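Local coordinates for histidine kinase (Paraburkholderia phymatum, PDB 6NB0), which probably acts as a phosphorelay sensor kinase, passing phosphate from ATP to a histidine side chain of protein, at residues W181-F186 and A252-V257; S50-L55 and D172-A177; R58-S63 and G245-V250; A187-A192 and H228-F233; T43-R48 and L139-G144. All coordinates share one frame; numbering follows the deposited sequence.

Contact 1. Residues W181-F186 and A252-V257; sequences WLLVTF and ALCKRV
In the ATP-binding type alpha/beta sandwich of the histidine kinase, two helices on one side of the mixed sheet meet where Leu-182 and Leu-183 receive the thiol of Cys-254. The segment axes come within 9.5 Å of each other and run roughly antiparallel, at 147° between their N-to-C directions. SG of Cys-254 is the wedge: it lies 3.9 Å from CD2 of Leu-182 and 4.0 Å from CD1 of Leu-183. It gets there because it stands anti to its own carbonyl carbon (chi1 -58°), a setting that aims the sulfur at the opposing helix. Leu-182 points directly at that helix, whereas Leu-183 starts off to one side and reaches in with its CD1 branch. All four touching residues are buried, and their contacts are apolar. Phe-265 of strand 264-267 lies against both Leu-183 and Cys-254, so the sheet backs this side of the thiol. From the other direction, Thr-53 of helix 44-68 packs on Leu-182, which therefore also faces the long N-terminal helix. The second point of close packing is made by the same leucine, its methyl CD2 resting 3.7 Å from CB of Leu-253.

Contact 2. Residues S50-L55 and D172-A177; sequences SAETAL and DRERLA
Glu-52 and Glu-174 reach toward each other from opposite directions until OE2 of Glu-52 is 2.7 Å from OE2 of Glu-174. With two carboxylate oxygens this close, one of the two acids probably carries a proton and donates it to the other. The planes of the two groups are turned 41° apart, and OE2 of Glu-52 also comes within 3.3 Å of OE1 of Glu-174. Glu-52 is extended beyond CG; Glu-174 bends at chi2 (-69°), which swings its carboxylate into the gap between the helices. Arg-175 adds a long salt bridge, its NH2 4.0 Å from OE2 of Glu-52. In the next shell the acid pair is gathered by arginines: NH1 of Arg-49 forms salt bridges to OE1 of Glu-52 and to OE2 of Glu-174, and NH2 of Arg-48 reaches the same Glu-174 oxygen. Such surroundings would tend to offset the crowding of negative charge. Asp-172 sets the start of the second helix as its N-cap, OD1 accepting from N of Arg-175 at 3.2 Å. The contact thus joins helix 44-68 to the first turns of helix 173-189, with Leu-253 of helix 252-260 against Glu-52 and Ala-51 of the second subunit packing on it too.

Contact 3. Residues R58-S63 and G245-V250; sequences RDHVLS and GRISWV
His-60 projects from helix 44-68, the first helix of the HisKA-type dimerisation and phospho-acceptor region, onto Ile-247 and Trp-249 in the loop that leads into helix 252-260. Its CB, near the backbone, packs on Ala-252 at the start of that helix. With CG anti to the backbone nitrogen (chi1 -172°), the imidazole is carried outward to touch both loop residues. CD2 meets CD1 of Trp-249 at 3.7 Å, the indole carbon lying at the edge of the imidazole and near its plane. The ring planes are inclined at 58°, an oblique pairing. CE1 comes next, 3.9 Å from CG1 of Ile-247. At the tip, NE2 is 2.6 Å from a water in the imidazole plane, and that water donates to the backbone O of Ile-247 at 2.8 Å, so the ring is tied to the loop through solvent as well as by packing. Trp-249 also meets Thr-118 of the second subunit, which places the indole near the dimer interface. The next residue, Val-61, makes a CH-pi contact: CG2 stands over a face of the indole, 3.8 Å from the centroid of the six-membered ring and 25° off its normal.

Contact 4. Residues A187-A192 and H228-F233; sequences AVEASA and HVLENF
OE2 of Glu-189 is gripped by two successive backbone amides, N of Val-229 at 2.7 Å and N of Leu-230 at 2.9 Å. The carboxylate comes from the last turn of helix 173-189 in the alpha/beta ATP-binding type domain and latches the loop that runs into helix 232-238. Val-229 meets the oxygen on its syn side, tilted 32° from the carboxylate plane, while Leu-230 approaches nearly along the C-O bond. The other oxygen, OE1, takes a nearly straight bond from ND1 of His-228, at 2.6 Å, again on the syn side. Carboxylate and imidazole are almost coplanar, 19° apart, and OE1 lies at the ring edge. With both oxygens bonded, the group has little liberty to rotate about its last bond; its chain reaches this position by bending at chi2 (-85°). Beyond the two segments, OE1 also pairs with Arg-154 NH1 in a salt bridge, which would favour a charged carboxylate. NE2 of His-228 is bonded to the backbone O of Asp-223, so both ring nitrogens have acceptors, consistent with a protonated imidazole and a charge-reinforced bond to the glutamate. Leu-230 lines the apolar stem of the same side chain, turned in toward helix 173-189, where Trp-181 and Thr-185 also touch it; CD1 of Leu-230 lies 4.0 Å from CG of Glu-189.

Contact 5. Residues T43-R48 and L139-G144; sequences TERTAR and LDETIG
Arg-45 and Glu-141 carry this surface contact between the first turn of helix 44-68 and helix 135-154 through one salt bridge. NH1 of Arg-45 donates to OE2 of Glu-141 at 3.2 Å, with an N-H...acceptor angle of 169°. The N-H points almost straight at the oxygen, within the guanidinium plane, but the arginine arrives above the carboxylate plane, 59° out of it. Bends at chi2 and chi3 shorten the arginine and turn its guanidinium toward Glu-141, which itself reaches out extended, and the two side chains cross at about a right angle. The same NH1 has a stronger partner in Asp-145 OD2, one turn further along helix 135-154. NE of Arg-45 pairs with OE2 of Glu-44 in the second subunit, so the guanidinium serves its own chain and the dimer at once. On the acid side, OE1 of Glu-141 is held by NH2 of Arg-173, leaving each carboxylate oxygen with a different arginine. The helix start carrying Arg-45 is N-capped: OG1 of Thr-43 accepts from N of Thr-46 at 3.0 Å. Charge is thus shared over a string of acids and bases rather than concentrated in one pair, and the rather long, one-pronged bond of Arg-45 to Glu-141 is one member of a network with Asp-145, Arg-173 and Glu-44 of the second subunit.

In the fold
From the N terminus, helix 44-68 supplies the first partner of contacts 5, 2 and 3 in turn. Contact 5 closes first, on helix 135-154, contact 2 next, on the start of helix 173-189, and contact 3 last, at the loop before helix 252-260; the three loops cross one another. Contact 1 opens after contacts 5 and 2 have closed and crosses contact 3, while contact 4, tying the end of helix 173-189 to the entry of helix 232-238, is nested inside the loops of both 1 and 3. Contacts 2, 3 and 5 tie helix 44-68 to the ATP-binding type domain, while 1 and 4 knit that domain's own helices and loop together.

Contact 1. Residues W181-F186 and A252-V257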
# COMPACT_ATOMS: atom_id res chain seq x y z
N TRP A 181 10.09 -4.36 11.19
CA TRP A 181 9.67 -5.58 10.49
C TRP A 181 10.34 -5.70 9.12
O TRP A 181 10.86 -6.76 8.76
CB TRP A 181 8.14 -5.56 10.35
CG TRP A 181 7.55 -6.77 9.64
CD1 TRP A 181 7.07 -7.91 10.22
CD2 TRP A 181 7.36 -6.91 8.22
NE1 TRP A 181 6.59 -8.78 9.22
CE2 TRP A 181 6.77 -8.18 8.00
CE3 TRP A 181 7.65 -6.09 7.11
CZ2 TRP A 181 6.46 -8.64 6.71
CZ3 TRP A 181 7.32 -6.55 5.84
CH2 TRP A 181 6.75 -7.81 5.65
N LEU A 182 10.34 -4.60 8.35
CA LEU A 182 10.89 -4.66 6.99
C LEU A 182 12.40 -4.76 7.02
O LEU A 182 12.99 -5.49 6.21
CB LEU A 182 10.44 -3.42 6.21
CG LEU A 182 10.93 -3.29 4.75
CD1 LEU A 182 10.48 -4.52 3.92
CD2 LEU A 182 10.37 -2.01 4.11
N LEU A 183 13.04 -4.04 7.95
CA LEU A 183 14.48 -4.14 8.14
C LEU A 183 14.91 -5.59 8.30
O LEU A 183 15.87 -6.05 7.66
CB LEU A 183 14.87 -3.31 9.36
CG LEU A 183 16.26 -2.68 9.47
CD1 LEU A 183 16.36 -1.53 8.47
CD2 LEU A 183 16.50 -2.20 10.91
N VAL A 184 14.21 -6.34 9.17
CA VAL A 184 14.56 -7.75 9.38
C VAL A 184 14.09 -8.63 8.22
O VAL A 184 14.81 -9.53 7.77
CB VAL A 184 13.99 -8.26 10.73
CG1 VAL A 184 14.43 -9.72 10.98
CG2 VAL A 184 14.46 -7.34 11.92
N THR A 185 12.86 -8.42 7.75
CA THR A 185 12.32 -9.26 6.68
C THR A 185 13.17 -9.17 5.41
O THR A 185 13.40 -10.18 4.72
CB THR A 185 10.87 -8.84 6.39
OG1 THR A 185 10.07 -9.12 7.55
CG2 THR A 185 10.29 -9.61 5.20
N PHE A 186 13.64 -7.97 5.08
CA PHE A 186 14.49 -7.82 3.90
C PHE A 186 15.74 -8.70 4.02
O PHE A 186 16.14 -9.39 3.06
CB PHE A 186 14.88 -6.35 3.71
CG PHE A 186 15.77 -6.11 2.50
CD1 PHE A 186 17.13 -6.21 2.60
CD2 PHE A 186 15.20 -5.85 1.26
CE1 PHE A 186 17.95 -6.03 1.47
CE2 PHE A 186 15.99 -5.66 0.13
CZ PHE A 186 17.36 -5.74 0.23
N ALA A 252 11.90 1.53 0.92
CA ALA A 252 11.39 2.88 1.05
C ALA A 252 10.73 3.12 2.41
O ALA A 252 10.88 4.21 2.99
CB ALA A 252 10.40 3.15 -0.07
N LEU A 253 9.98 2.14 2.92
CA LEU A 253 9.31 2.33 4.21
C LEU A 253 10.31 2.63 5.33
O LEU A 253 10.08 3.53 6.13
CB LEU A 253 8.45 1.10 4.55
CG LEU A 253 7.44 1.30 5.69
CD1 LEU A 253 6.28 0.30 5.55
CD2 LEU A 253 8.07 1.10 7.05
N CYS A 254 11.40 1.85 5.41
CA CYS A 254 12.45 2.15 6.40
C CYS A 254 12.97 3.58 6.27
O CYS A 254 13.12 4.29 7.27
CB CYS A 254 13.61 1.17 6.23
SG CYS A 254 13.11 -0.56 6.42
N LYS A 255 13.30 4.00 5.05
CA LYS A 255 13.83 5.34 4.84
C LYS A 255 12.81 6.41 5.21
O LYS A 255 13.14 7.40 5.90
CB LYS A 255 14.26 5.50 3.38
CG LYS A 255 14.82 6.89 3.03
CD LYS A 255 15.27 6.94 1.57
CE LYS A 255 15.89 8.30 1.22
NZ LYS A 255 14.84 9.30 0.93
N ARG A 256 11.56 6.25 4.75
CA ARG A 256 10.54 7.26 5.02
C ARG A 256 10.28 7.39 6.52
O ARG A 256 10.15 8.51 7.04
CB ARG A 256 9.25 6.89 4.30
CG ARG A 256 9.14 7.47 2.90
CD ARG A 256 9.08 8.97 2.95
NE ARG A 256 7.88 9.51 2.33
CZ ARG A 256 7.26 10.61 2.76
NH1 ARG A 256 7.72 11.26 3.81
NH2 ARG A 256 6.16 11.04 2.13
N VAL A 257 10.19 6.27 7.22
CA VAL A 257 9.85 6.32 8.63
C VAL A 257 11.03 6.87 9.43
O VAL A 257 10.86 7.67 10.35
CB VAL A 257 9.41 4.93 9.12
CG1 VAL A 257 9.31 4.88 10.65
CG2 VAL A 257 8.07 4.53 8.47

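Contact 2. Residues S50-L55 and D172-A177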
# COMPACT_ATOMS: atom_id res chain seq x y z
N SER A 50 3.13 -6.44 4.53
CA SER A 50 3.41 -6.51 3.10
C SER A 50 2.76 -5.35 2.34
O SER A 50 3.38 -4.77 1.44
CB SER A 50 2.94 -7.85 2.54
OG SER A 50 3.50 -8.92 3.29
N ALA A 51 1.50 -5.04 2.64
CA ALA A 51 0.81 -3.97 1.91
C ALA A 51 1.39 -2.60 2.24
O ALA A 51 1.53 -1.75 1.34
CB ALA A 51 -0.69 -4.02 2.22
N GLU A 52 1.75 -2.37 3.51
CA GLU A 52 2.44 -1.14 3.91
C GLU A 52 3.75 -0.97 3.16
O GLU A 52 4.08 0.12 2.67
CB GLU A 52 2.74 -1.15 5.42
CG GLU A 52 1.51 -1.16 6.34
CD GLU A 52 1.91 -1.15 7.82
OE1 GLU A 52 2.54 -2.12 8.28
OE2 GLU A 52 1.61 -0.16 8.51
N THR A 53 4.56 -2.03 3.14
CA THR A 53 5.82 -2.02 2.40
C THR A 53 5.60 -1.61 0.95
O THR A 53 6.33 -0.78 0.41
CB THR A 53 6.49 -3.40 2.48
OG1 THR A 53 6.86 -3.66 3.83
CG2 THR A 53 7.79 -3.40 1.63
N ALA A 54 4.59 -2.21 0.31
CA ALA A 54 4.35 -1.95 -1.11
C ALA A 54 3.82 -0.55 -1.33
O ALA A 54 4.14 0.10 -2.34
CB ALA A 54 3.35 -2.98 -1.65
N LEU A 55 3.00 -0.08 -0.39
CA LEU A 55 2.51 1.29 -0.43
C LEU A 55 3.67 2.28 -0.46
O LEU A 55 3.72 3.17 -1.32
CB LEU A 55 1.62 1.55 0.79
CG LEU A 55 1.38 2.97 1.28
CD1 LEU A 55 0.78 3.73 0.15
CD2 LEU A 55 0.41 2.96 2.46
N ASP A 172 6.15 7.06 16.78
CA ASP A 172 4.96 6.53 16.10
C ASP A 172 5.14 5.02 16.13
O ASP A 172 5.81 4.44 15.27
CB ASP A 172 4.86 7.08 14.69
CG ASP A 172 3.60 6.64 13.97
OD1 ASP A 172 3.11 5.53 14.21
OD2 ASP A 172 3.09 7.42 13.14
N ARG A 173 4.59 4.36 17.16
CA ARG A 173 4.97 2.97 17.38
C ARG A 173 4.62 2.10 16.18
O ARG A 173 5.41 1.25 15.78
CB ARG A 173 4.30 2.39 18.63
CG ARG A 173 4.81 0.97 18.96
CD ARG A 173 4.02 0.34 20.12
NE ARG A 173 4.67 -0.90 20.57
CZ ARG A 173 4.51 -2.09 19.99
NH1 ARG A 173 3.73 -2.23 18.92
NH2 ARG A 173 5.15 -3.14 20.47
N GLU A 174 3.44 2.32 15.60
CA GLU A 174 3.03 1.45 14.49
C GLU A 174 3.96 1.62 13.28
O GLU A 174 4.33 0.63 12.64
CB GLU A 174 1.58 1.73 14.11
CG GLU A 174 0.96 0.68 13.16
CD GLU A 174 1.53 0.71 11.73
OE1 GLU A 174 1.65 1.79 11.13
OE2 GLU A 174 1.88 -0.37 11.22
N ARG A 175 4.34 2.86 12.94
CA ARG A 175 5.26 3.04 11.81
C ARG A 175 6.65 2.50 12.11
O ARG A 175 7.30 1.91 11.24
CB ARG A 175 5.36 4.53 11.44
CG ARG A 175 4.07 5.13 10.92
CD ARG A 175 3.55 4.48 9.67
NE ARG A 175 2.53 5.32 9.04
CZ ARG A 175 1.71 4.95 8.06
NH1 ARG A 175 0.83 5.82 7.58
NH2 ARG A 175 1.73 3.70 7.59
N LEU A 176 7.15 2.72 13.33
CA LEU A 176 8.43 2.11 13.70
C LEU A 176 8.35 0.60 13.66
O LEU A 176 9.32 -0.07 13.28
CB LEU A 176 8.85 2.59 15.09
CG LEU A 176 9.15 4.10 15.12
CD1 LEU A 176 9.06 4.67 16.55
CD2 LEU A 176 10.53 4.39 14.50
N ALA A 177 7.21 0.04 14.08
CA ALA A 177 7.05 -1.40 14.01
C ALA A 177 7.12 -1.88 12.58
O ALA A 177 7.75 -2.89 12.30
CB ALA A 177 5.72 -1.84 14.63

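Contact 3. Residues R58-S63 and G245-V250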
# COMPACT_ATOMS: atom_id res chain seq x y z
N ARG A 58 5.59 2.35 -3.66
CA ARG A 58 4.97 3.13 -4.74
C ARG A 58 5.15 4.63 -4.54
O ARG A 58 5.29 5.37 -5.52
CB ARG A 58 3.47 2.82 -4.86
CG ARG A 58 3.04 1.32 -4.90
CD ARG A 58 3.50 0.61 -6.14
NE ARG A 58 2.89 -0.72 -6.38
CZ ARG A 58 3.28 -1.85 -5.77
NH1 ARG A 58 4.21 -1.82 -4.83
NH2 ARG A 58 2.73 -3.03 -6.09
N ASP A 59 5.14 5.10 -3.29
CA ASP A 59 5.47 6.51 -3.00
C ASP A 59 6.88 6.83 -3.44
O ASP A 59 7.15 7.89 -4.03
CB ASP A 59 5.36 6.79 -1.51
CG ASP A 59 3.95 7.03 -1.06
OD1 ASP A 59 3.09 7.23 -1.94
OD2 ASP A 59 3.73 7.04 0.17
N HIS A 60 7.81 5.93 -3.12
CA HIS A 60 9.20 6.11 -3.51
C HIS A 60 9.33 6.23 -5.03
O HIS A 60 10.05 7.10 -5.53
CB HIS A 60 10.02 4.93 -2.99
CG HIS A 60 11.49 5.09 -3.17
ND1 HIS A 60 12.25 5.94 -2.39
CD2 HIS A 60 12.36 4.49 -4.03
CE1 HIS A 60 13.52 5.87 -2.77
NE2 HIS A 60 13.61 4.99 -3.75
N VAL A 61 8.64 5.36 -5.77
CA VAL A 61 8.71 5.43 -7.23
C VAL A 61 8.14 6.76 -7.72
O VAL A 61 8.71 7.40 -8.62
CB VAL A 61 7.98 4.22 -7.85
CG1 VAL A 61 7.82 4.40 -9.35
CG2 VAL A 61 8.73 2.92 -7.56
N LEU A 62 7.03 7.21 -7.13
CA LEU A 62 6.47 8.51 -7.53
C LEU A 62 7.45 9.65 -7.27
O LEU A 62 7.59 10.56 -8.10
CB LEU A 62 5.16 8.76 -6.79
CG LEU A 62 3.87 8.21 -7.41
CD1 LEU A 62 2.88 7.81 -6.33
CD2 LEU A 62 3.28 9.30 -8.32
N SER A 63 8.11 9.63 -6.11
CA SER A 63 9.08 10.67 -5.78
C SER A 63 10.28 10.65 -6.72
O SER A 63 10.80 11.71 -7.10
CB SER A 63 9.52 10.52 -4.33
OG SER A 63 8.55 11.07 -3.47
N GLY A 245 23.93 6.60 -3.94
CA GLY A 245 23.13 7.17 -2.87
C GLY A 245 21.70 6.67 -2.79
O GLY A 245 20.96 7.15 -1.93
N ARG A 246 21.30 5.73 -3.63
CA ARG A 246 19.90 5.31 -3.69
C ARG A 246 19.71 3.91 -3.12
O ARG A 246 20.59 3.05 -3.22
CB ARG A 246 19.39 5.37 -5.14
CG ARG A 246 19.20 6.80 -5.61
CD ARG A 246 18.56 6.87 -6.99
NE ARG A 246 18.15 8.24 -7.33
CZ ARG A 246 17.46 8.56 -8.42
NH1 ARG A 246 17.09 7.62 -9.28
NH2 ARG A 246 17.13 9.83 -8.66
N ILE A 247 18.54 3.69 -2.52
CA ILE A 247 18.20 2.43 -1.91
C ILE A 247 17.49 1.54 -2.92
O ILE A 247 16.95 2.02 -3.91
CB ILE A 247 17.31 2.64 -0.67
CG1 ILE A 247 16.03 3.39 -1.09
CG2 ILE A 247 18.09 3.39 0.41
CD1 ILE A 247 14.92 3.36 -0.01
N SER A 248 17.48 0.25 -2.63
CA SER A 248 16.51 -0.66 -3.24
C SER A 248 15.10 -0.15 -2.93
O SER A 248 14.81 0.20 -1.79
CB SER A 248 16.71 -2.07 -2.69
OG SER A 248 18.02 -2.58 -3.00
N TRP A 249 14.24 -0.09 -3.95
CA TRP A 249 12.93 0.56 -3.78
C TRP A 249 12.15 -0.03 -2.62
O TRP A 249 11.44 0.68 -1.90
CB TRP A 249 12.10 0.42 -5.05
CG TRP A 249 12.65 1.11 -6.22
CD1 TRP A 249 13.74 1.94 -6.27
CD2 TRP A 249 12.13 1.04 -7.55
NE1 TRP A 249 13.91 2.40 -7.56
CE2 TRP A 249 12.94 1.86 -8.36
CE3 TRP A 249 11.05 0.36 -8.14
CZ2 TRP A 249 12.71 2.03 -9.73
CZ3 TRP A 249 10.82 0.54 -9.51
CH2 TRP A 249 11.65 1.35 -10.29
N VAL A 250 12.29 -1.34 -2.42
CA VAL A 250 11.45 -2.00 -1.44
C VAL A 250 11.75 -1.52 -0.02
O VAL A 250 10.92 -1.71 0.87
CB VAL A 250 11.59 -3.54 -1.56
CG1 VAL A 250 12.97 -4.01 -1.08
CG2 VAL A 250 10.49 -4.25 -0.76
O HOH W 1 15.92 4.39 -4.88

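Contact 4. Residues A187-A192 and H228-F233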
# COMPACT_ATOMS: atom_id res chain seq x y z
N ALA A 187 16.39 -8.65 5.18
CA ALA A 187 17.60 -9.44 5.39
C ALA A 187 17.28 -10.92 5.27
O ALA A 187 18.03 -11.68 4.63
CB ALA A 187 18.22 -9.11 6.75
N VAL A 188 16.14 -11.34 5.83
CA VAL A 188 15.72 -12.74 5.73
C VAL A 188 15.51 -13.12 4.27
O VAL A 188 15.95 -14.19 3.82
CB VAL A 188 14.45 -12.98 6.57
CG1 VAL A 188 13.88 -14.38 6.28
CG2 VAL A 188 14.80 -12.84 8.07
N GLU A 189 14.83 -12.25 3.50
CA GLU A 189 14.60 -12.55 2.08
C GLU A 189 15.91 -12.71 1.34
O GLU A 189 16.01 -13.53 0.40
CB GLU A 189 13.75 -11.44 1.43
CG GLU A 189 12.26 -11.46 1.82
CD GLU A 189 11.43 -12.41 0.96
OE1 GLU A 189 11.99 -13.39 0.44
OE2 GLU A 189 10.21 -12.19 0.82
N ALA A 190 16.92 -11.97 1.75
CA ALA A 190 18.25 -12.04 1.16
C ALA A 190 19.19 -12.95 1.94
O ALA A 190 20.41 -12.71 1.98
CB ALA A 190 18.83 -10.63 1.05
N SER A 191 18.66 -14.02 2.56
CA SER A 191 19.47 -14.99 3.28
C SER A 191 19.22 -16.40 2.76
O SER A 191 18.09 -16.74 2.39
CB SER A 191 19.19 -14.96 4.80
OG SER A 191 19.61 -13.75 5.40
N ALA A 192 20.27 -17.22 2.76
CA ALA A 192 20.17 -18.64 2.48
C ALA A 192 19.92 -19.42 3.77
O ALA A 192 20.26 -18.97 4.86
CB ALA A 192 21.45 -19.17 1.80
N HIS A 228 8.42 -16.65 0.03
CA HIS A 228 8.68 -15.22 0.07
C HIS A 228 7.51 -14.50 0.71
O HIS A 228 6.39 -15.00 0.73
CB HIS A 228 8.90 -14.67 -1.35
CG HIS A 228 10.11 -15.22 -2.02
ND1 HIS A 228 11.39 -14.86 -1.65
CD2 HIS A 228 10.25 -16.10 -3.04
CE1 HIS A 228 12.26 -15.50 -2.42
NE2 HIS A 228 11.59 -16.26 -3.26
N VAL A 229 7.79 -13.31 1.24
CA VAL A 229 6.76 -12.40 1.73
C VAL A 229 6.69 -11.12 0.89
O VAL A 229 5.60 -10.66 0.54
CB VAL A 229 7.02 -12.06 3.22
CG1 VAL A 229 6.16 -10.91 3.69
CG2 VAL A 229 6.78 -13.28 4.11
N LEU A 230 7.84 -10.55 0.54
CA LEU A 230 7.84 -9.30 -0.21
C LEU A 230 7.41 -9.54 -1.67
O LEU A 230 7.53 -10.64 -2.22
CB LEU A 230 9.22 -8.64 -0.14
CG LEU A 230 9.72 -8.34 1.29
CD1 LEU A 230 11.13 -7.70 1.29
CD2 LEU A 230 8.72 -7.42 2.08
N GLU A 231 6.94 -8.47 -2.31
CA GLU A 231 6.44 -8.57 -3.68
C GLU A 231 7.53 -9.06 -4.63
O GLU A 231 8.70 -8.69 -4.51
CB GLU A 231 5.94 -7.22 -4.18
CG GLU A 231 4.63 -6.74 -3.61
CD GLU A 231 4.28 -5.36 -4.16
OE1 GLU A 231 5.14 -4.44 -4.02
OE2 GLU A 231 3.18 -5.21 -4.74
N ASN A 232 7.12 -9.86 -5.62
CA ASN A 232 8.07 -10.43 -6.56
C ASN A 232 8.88 -9.34 -7.28
O ASN A 232 10.12 -9.43 -7.39
CB ASN A 232 7.35 -11.32 -7.57
CG ASN A 232 8.31 -12.06 -8.48
OD1 ASN A 232 8.71 -11.54 -9.51
ND2 ASN A 232 8.67 -13.28 -8.10
N PHE A 233 8.22 -8.32 -7.82
CA PHE A 233 8.94 -7.31 -8.58
C PHE A 233 9.82 -6.45 -7.67
O PHE A 233 10.87 -5.95 -8.11
CB PHE A 233 7.96 -6.43 -9.35
CG PHE A 233 8.59 -5.23 -9.99
CD1 PHE A 233 9.21 -5.33 -11.22
CD2 PHE A 233 8.55 -3.99 -9.35
CE1 PHE A 233 9.78 -4.22 -11.83
CE2 PHE A 233 9.13 -2.87 -9.95
CZ PHE A 233 9.74 -2.99 -11.19

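Contact 5. Residues T43-R48 and L139-G144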
# COMPACT_ATOMS: atom_id res chain seq x y z
N THR A 43 -0.45 -14.70 8.06
CA THR A 43 -1.24 -14.03 9.07
C THR A 43 -1.74 -12.68 8.56
O THR A 43 -1.23 -12.11 7.59
CB THR A 43 -0.40 -13.78 10.32
OG1 THR A 43 0.71 -12.95 9.96
CG2 THR A 43 0.08 -15.11 10.94
N GLU A 44 -2.73 -12.14 9.27
CA GLU A 44 -3.19 -10.79 8.93
C GLU A 44 -2.06 -9.79 9.09
O GLU A 44 -1.91 -8.86 8.28
CB GLU A 44 -4.38 -10.40 9.80
CG GLU A 44 -5.12 -9.16 9.29
CD GLU A 44 -6.11 -9.46 8.17
OE1 GLU A 44 -6.57 -10.60 8.05
OE2 GLU A 44 -6.42 -8.55 7.37
N ARG A 45 -1.26 -9.96 10.14
CA ARG A 45 -0.15 -9.04 10.39
C ARG A 45 0.86 -9.05 9.24
O ARG A 45 1.29 -7.99 8.76
CB ARG A 45 0.49 -9.43 11.73
CG ARG A 45 1.91 -8.92 11.96
CD ARG A 45 1.96 -7.39 11.96
NE ARG A 45 0.96 -6.77 12.82
CZ ARG A 45 1.12 -6.55 14.11
NH1 ARG A 45 2.24 -6.92 14.72
NH2 ARG A 45 0.16 -5.95 14.80
N THR A 46 1.25 -10.23 8.77
CA THR A 46 2.15 -10.32 7.62
C THR A 46 1.56 -9.65 6.38
O THR A 46 2.27 -8.91 5.68
CB THR A 46 2.49 -11.78 7.33
OG1 THR A 46 3.24 -12.31 8.42
CG2 THR A 46 3.30 -11.94 6.03
N ALA A 47 0.27 -9.88 6.09
CA ALA A 47 -0.33 -9.26 4.92
C ALA A 47 -0.39 -7.74 5.07
O ALA A 47 -0.19 -7.01 4.10
CB ALA A 47 -1.73 -9.83 4.66
N ARG A 48 -0.69 -7.26 6.27
CA ARG A 48 -0.73 -5.82 6.51
C ARG A 48 0.66 -5.19 6.29
O ARG A 48 0.78 -4.15 5.62
CB ARG A 48 -1.25 -5.59 7.93
CG ARG A 48 -1.52 -4.15 8.38
CD ARG A 48 -0.39 -3.68 9.26
NE ARG A 48 -0.66 -2.35 9.80
CZ ARG A 48 -1.00 -2.12 11.06
NH1 ARG A 48 -1.10 -3.12 11.92
NH2 ARG A 48 -1.23 -0.87 11.46
N LEU A 139 10.88 -4.55 19.95
CA LEU A 139 11.90 -5.41 19.37
C LEU A 139 11.49 -6.87 19.40
O LEU A 139 11.69 -7.60 18.42
CB LEU A 139 13.22 -5.20 20.13
CG LEU A 139 13.79 -3.78 20.01
CD1 LEU A 139 14.93 -3.56 21.00
CD2 LEU A 139 14.27 -3.47 18.58
N ASP A 140 10.95 -7.35 20.54
CA ASP A 140 10.56 -8.75 20.63
C ASP A 140 9.42 -9.07 19.68
O ASP A 140 9.39 -10.15 19.05
CB ASP A 140 10.16 -9.11 22.06
CG ASP A 140 11.34 -9.13 23.03
OD1 ASP A 140 12.48 -9.44 22.63
OD2 ASP A 140 11.12 -8.85 24.21
N GLU A 141 8.45 -8.16 19.56
CA GLU A 141 7.36 -8.35 18.60
C GLU A 141 7.87 -8.44 17.18
O GLU A 141 7.37 -9.25 16.39
CB GLU A 141 6.35 -7.21 18.73
CG GLU A 141 5.20 -7.30 17.74
CD GLU A 141 4.07 -6.33 18.06
OE1 GLU A 141 4.36 -5.21 18.55
OE2 GLU A 141 2.89 -6.70 17.84
N THR A 142 8.85 -7.60 16.82
CA THR A 142 9.46 -7.65 15.50
C THR A 142 10.04 -9.03 15.23
O THR A 142 9.80 -9.64 14.17
CB THR A 142 10.56 -6.58 15.38
OG1 THR A 142 10.03 -5.26 15.63
CG2 THR A 142 11.20 -6.60 13.98
N ILE A 143 10.83 -9.54 16.17
CA ILE A 143 11.47 -10.84 15.97
C ILE A 143 10.40 -11.91 15.82
O ILE A 143 10.47 -12.76 14.92
CB ILE A 143 12.42 -11.15 17.15
CG1 ILE A 143 13.57 -10.14 17.20
CG2 ILE A 143 12.93 -12.60 17.06
CD1 ILE A 143 14.49 -10.20 15.98
N GLY A 144 9.40 -11.87 16.70
CA GLY A 144 8.34 -12.86 16.64
C GLY A 144 7.57 -12.83 15.33
O GLY A 144 7.30 -13.87 14.74